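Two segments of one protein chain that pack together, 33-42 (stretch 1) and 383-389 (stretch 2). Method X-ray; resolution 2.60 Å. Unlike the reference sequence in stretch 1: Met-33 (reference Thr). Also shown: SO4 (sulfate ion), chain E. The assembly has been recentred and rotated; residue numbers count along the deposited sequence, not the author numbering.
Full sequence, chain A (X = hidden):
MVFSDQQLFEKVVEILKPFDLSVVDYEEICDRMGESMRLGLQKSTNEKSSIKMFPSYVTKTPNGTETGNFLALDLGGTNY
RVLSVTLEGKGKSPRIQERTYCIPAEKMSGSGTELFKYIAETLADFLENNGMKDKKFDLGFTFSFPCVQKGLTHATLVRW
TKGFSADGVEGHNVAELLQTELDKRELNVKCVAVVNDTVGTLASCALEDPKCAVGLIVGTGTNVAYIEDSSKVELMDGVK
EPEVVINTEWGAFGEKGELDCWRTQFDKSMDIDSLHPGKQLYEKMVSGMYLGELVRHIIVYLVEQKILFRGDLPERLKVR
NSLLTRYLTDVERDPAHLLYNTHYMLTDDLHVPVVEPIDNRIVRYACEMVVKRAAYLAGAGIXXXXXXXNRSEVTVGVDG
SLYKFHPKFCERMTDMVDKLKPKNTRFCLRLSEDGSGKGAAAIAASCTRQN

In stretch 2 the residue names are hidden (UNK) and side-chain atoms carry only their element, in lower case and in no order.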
# COMPACT_ATOMS: atom_id res chain seq x y z
N MET A 33 -5.49 -12.20 -12.36
CA MET A 33 -5.63 -11.81 -10.96
C MET A 33 -6.88 -12.46 -10.38
O MET A 33 -6.79 -13.21 -9.41
CB MET A 33 -5.69 -10.28 -10.84
CG MET A 33 -5.80 -9.77 -9.41
SD MET A 33 -5.77 -7.95 -9.28
CE MET A 33 -4.02 -7.68 -9.58
N GLY A 34 -8.04 -12.19 -10.99
CA GLY A 34 -9.28 -12.78 -10.53
C GLY A 34 -9.16 -14.28 -10.43
O GLY A 34 -9.67 -14.89 -9.50
N GLU A 35 -8.46 -14.88 -11.38
CA GLU A 35 -8.26 -16.33 -11.36
C GLU A 35 -7.56 -16.72 -10.04
O GLU A 35 -7.93 -17.73 -9.43
CB GLU A 35 -7.44 -16.79 -12.59
CG GLU A 35 -8.15 -16.65 -13.97
CD GLU A 35 -7.18 -16.65 -15.19
OE1 GLU A 35 -6.17 -17.39 -15.20
OE2 GLU A 35 -7.42 -15.88 -16.16
N SER A 36 -6.59 -15.92 -9.59
CA SER A 36 -5.84 -16.20 -8.34
C SER A 36 -6.61 -16.01 -7.06
O SER A 36 -6.48 -16.80 -6.14
CB SER A 36 -4.57 -15.37 -8.24
OG SER A 36 -3.77 -15.54 -9.40
N MET A 37 -7.40 -14.94 -6.98
CA MET A 37 -8.18 -14.67 -5.78
C MET A 37 -9.16 -15.80 -5.48
O MET A 37 -9.24 -16.25 -4.32
CB MET A 37 -8.93 -13.35 -5.91
CG MET A 37 -8.06 -12.13 -5.94
SD MET A 37 -9.05 -10.64 -6.05
CE MET A 37 -7.84 -9.38 -5.81
N ARG A 38 -9.89 -16.29 -6.49
CA ARG A 38 -10.82 -17.39 -6.22
C ARG A 38 -10.08 -18.67 -5.82
O ARG A 38 -10.61 -19.48 -5.07
CB ARG A 38 -11.83 -17.62 -7.35
CG ARG A 38 -11.29 -18.09 -8.67
CD ARG A 38 -12.18 -19.19 -9.24
NE ARG A 38 -11.59 -20.51 -9.01
CZ ARG A 38 -11.08 -21.28 -9.97
NH1 ARG A 38 -11.10 -20.87 -11.24
NH2 ARG A 38 -10.59 -22.49 -9.68
N LEU A 39 -8.84 -18.83 -6.29
CA LEU A 39 -8.02 -19.98 -5.91
C LEU A 39 -7.58 -19.83 -4.45
O LEU A 39 -7.49 -20.83 -3.73
CB LEU A 39 -6.76 -20.08 -6.78
CG LEU A 39 -6.80 -20.66 -8.19
CD1 LEU A 39 -5.38 -20.65 -8.75
CD2 LEU A 39 -7.37 -22.07 -8.21
N GLY A 40 -7.29 -18.60 -4.03
CA GLY A 40 -6.84 -18.34 -2.67
C GLY A 40 -7.91 -18.53 -1.60
O GLY A 40 -7.60 -18.71 -0.42
N LEU A 41 -9.18 -18.42 -2.00
CA LEU A 41 -10.30 -18.59 -1.08
C LEU A 41 -10.57 -20.08 -0.90
O LEU A 41 -11.22 -20.50 0.06
CB LEU A 41 -11.56 -17.87 -1.61
CG LEU A 41 -11.42 -16.37 -1.85
CD1 LEU A 41 -12.45 -15.88 -2.81
CD2 LEU A 41 -11.50 -15.58 -0.57
N GLN A 42 -10.03 -20.88 -1.80
CA GLN A 42 -10.20 -22.32 -1.76
C GLN A 42 -9.08 -22.97 -0.94
O GLN A 42 -7.90 -22.66 -1.10
CB GLN A 42 -10.18 -22.91 -3.17
CG GLN A 42 -11.33 -22.54 -4.09
CD GLN A 42 -11.51 -23.57 -5.20
OE1 GLN A 42 -12.52 -24.27 -5.24
NE2 GLN A 42 -10.51 -23.72 -6.07
N UNK A 383 -10.93 -3.05 -10.99
CA UNK A 383 -11.88 -3.61 -11.93
C UNK A 383 -12.05 -5.09 -11.65
O UNK A 383 -13.07 -5.67 -11.96
c UNK A 383 -11.41 -3.42 -13.33
N UNK A 384 -11.03 -5.70 -11.08
CA UNK A 384 -11.10 -7.11 -10.74
C UNK A 384 -11.92 -7.32 -9.49
O UNK A 384 -12.64 -8.32 -9.37
c UNK A 384 -9.71 -7.68 -10.51
s UNK A 384 -9.83 -9.21 -9.58
N UNK A 385 -11.79 -6.40 -8.53
CA UNK A 385 -12.53 -6.46 -7.27
C UNK A 385 -14.01 -6.27 -7.58
O UNK A 385 -14.86 -7.03 -7.12
c UNK A 385 -13.04 -5.13 -5.22
c UNK A 385 -12.03 -5.37 -6.30
c UNK A 385 -10.68 -5.77 -5.70
c UNK A 385 -10.70 -7.09 -4.97
N UNK A 386 -14.31 -5.26 -8.38
CA UNK A 386 -15.68 -4.95 -8.78
C UNK A 386 -16.31 -6.15 -9.50
O UNK A 386 -17.53 -6.33 -9.48
c UNK A 386 -15.80 -2.18 -7.74
c UNK A 386 -15.59 -1.29 -10.03
c UNK A 386 -15.72 -3.72 -9.70
c UNK A 386 -15.21 -2.41 -9.11
N UNK A 387 -15.47 -6.94 -10.17
CA UNK A 387 -15.94 -8.12 -10.88
C UNK A 387 -16.21 -9.27 -9.92
O UNK A 387 -16.88 -10.23 -10.27
c UNK A 387 -12.86 -7.44 -16.07
n UNK A 387 -13.99 -7.35 -15.38
n UNK A 387 -12.02 -8.46 -15.88
n UNK A 387 -12.56 -6.51 -16.96
c UNK A 387 -14.94 -8.55 -11.94
c UNK A 387 -14.42 -8.31 -14.37
c UNK A 387 -14.88 -7.61 -13.11
N UNK A 388 -15.66 -9.16 -8.72
CA UNK A 388 -15.82 -10.16 -7.68
C UNK A 388 -16.97 -9.73 -6.79
O UNK A 388 -17.99 -10.40 -6.72
n UNK A 388 -13.12 -13.12 -6.15
c UNK A 388 -14.61 -11.18 -5.68
n UNK A 388 -14.76 -14.28 -5.00
c UNK A 388 -13.27 -11.86 -5.42
c UNK A 388 -14.52 -10.31 -6.90
c UNK A 388 -13.83 -14.23 -5.94
n UNK A 388 -13.59 -15.30 -6.66
N UNK A 389 -16.82 -8.59 -6.11
CA UNK A 389 -17.88 -8.07 -5.26
C UNK A 389 -19.23 -8.18 -6.00
O UNK A 389 -20.21 -8.67 -5.44
c UNK A 389 -16.66 -5.41 -2.80
c UNK A 389 -16.55 -6.60 -3.71
c UNK A 389 -17.58 -6.61 -4.84
c UNK A 389 -18.83 -5.88 -4.43
S SO4 E . -15.63 -17.26 -7.06
O1 SO4 E . -14.93 -16.91 -8.27
O2 SO4 E . -16.06 -16.06 -6.41
O3 SO4 E . -16.77 -18.07 -7.40
O4 SO4 E . -14.75 -17.98 -6.18
O HOH W 1 -11.61 -13.60 -8.59

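Stretch 2 is a single helical segment, and its side chains can be identified one position at a time. Position 383 carries one carbon and nothing beyond it; the side chain stays out of reach of stretch 1. A lone methyl group identifies Ala-383.

Position 384 has one carbon followed by one sulfur, with CB directed toward the other helix. The sulfur lies 3.7 Å from Gly-34 CA, 3.9 Å from Met-37 SD and 4.1 Å from Met-33 CG. A sulfur one bond beyond CB, with no carbon after it, makes this Cys-384.

At position 385 there are four carbons, forked at the first, with one arm two carbons long. CB points sideways, yet the longer arm comes nearer to stretch 1, its terminal carbon 3.8 Å from Met-37 CE. This branching is that of Ile-385. Position 386 also has four carbons, but the fork falls at the second, and none approaches stretch 1; it is Leu-386.

Position 387 shows three carbons, a nitrogen, and a carbon bearing two further nitrogens. This guanidinium chain belongs to Arg-387, which makes no contact with stretch 1.

The same set of atoms recurs at position 388, but here CB points toward stretch 1 and the chain reaches across it. Its terminal nitrogens come within 3.0 Å of Arg-38 CB and 3.6 Å of Leu-41 CD1, and the chain nitrogen before them is 4.2 Å from Met-37 CB. This is Arg-388. Position 389 closes the stretch with four carbons forked at the first, one arm two carbons long, and touches nothing on stretch 1: Ile-389.

The contact therefore rests on Cys-384, Ile-385 and Arg-388, which bring together helices whose axes cross at -49° and approach to 10.1 Å. The backbones are nearest where Gly-34 CA lies 6.0 Å from Cys-384 CA; the thiol sulfur sits directly against the glycine CA, although a CB at Gly-34 would also have room. Met-33, itself a departure from the reference sequence, and Met-37 extend this apolar packing. One turn further on, Arg-388 lays one face of its guanidinium against Leu-41 CD1. No direct hydrogen bond joins the stretches; instead, a water accepts from Arg-388 NE at 2.9 Å and donates to Gly-34 O at 2.5 Å, bridging side chain to backbone. At the guanidinium edge, Arg-388 NH1 makes a weak hydrogen bond to sulfate O2 at 2.6 Å. The contact thus joins a small apolar patch to a polar margin organised around one arginine.

Stretch 2, residues 383-389: ACILRRI
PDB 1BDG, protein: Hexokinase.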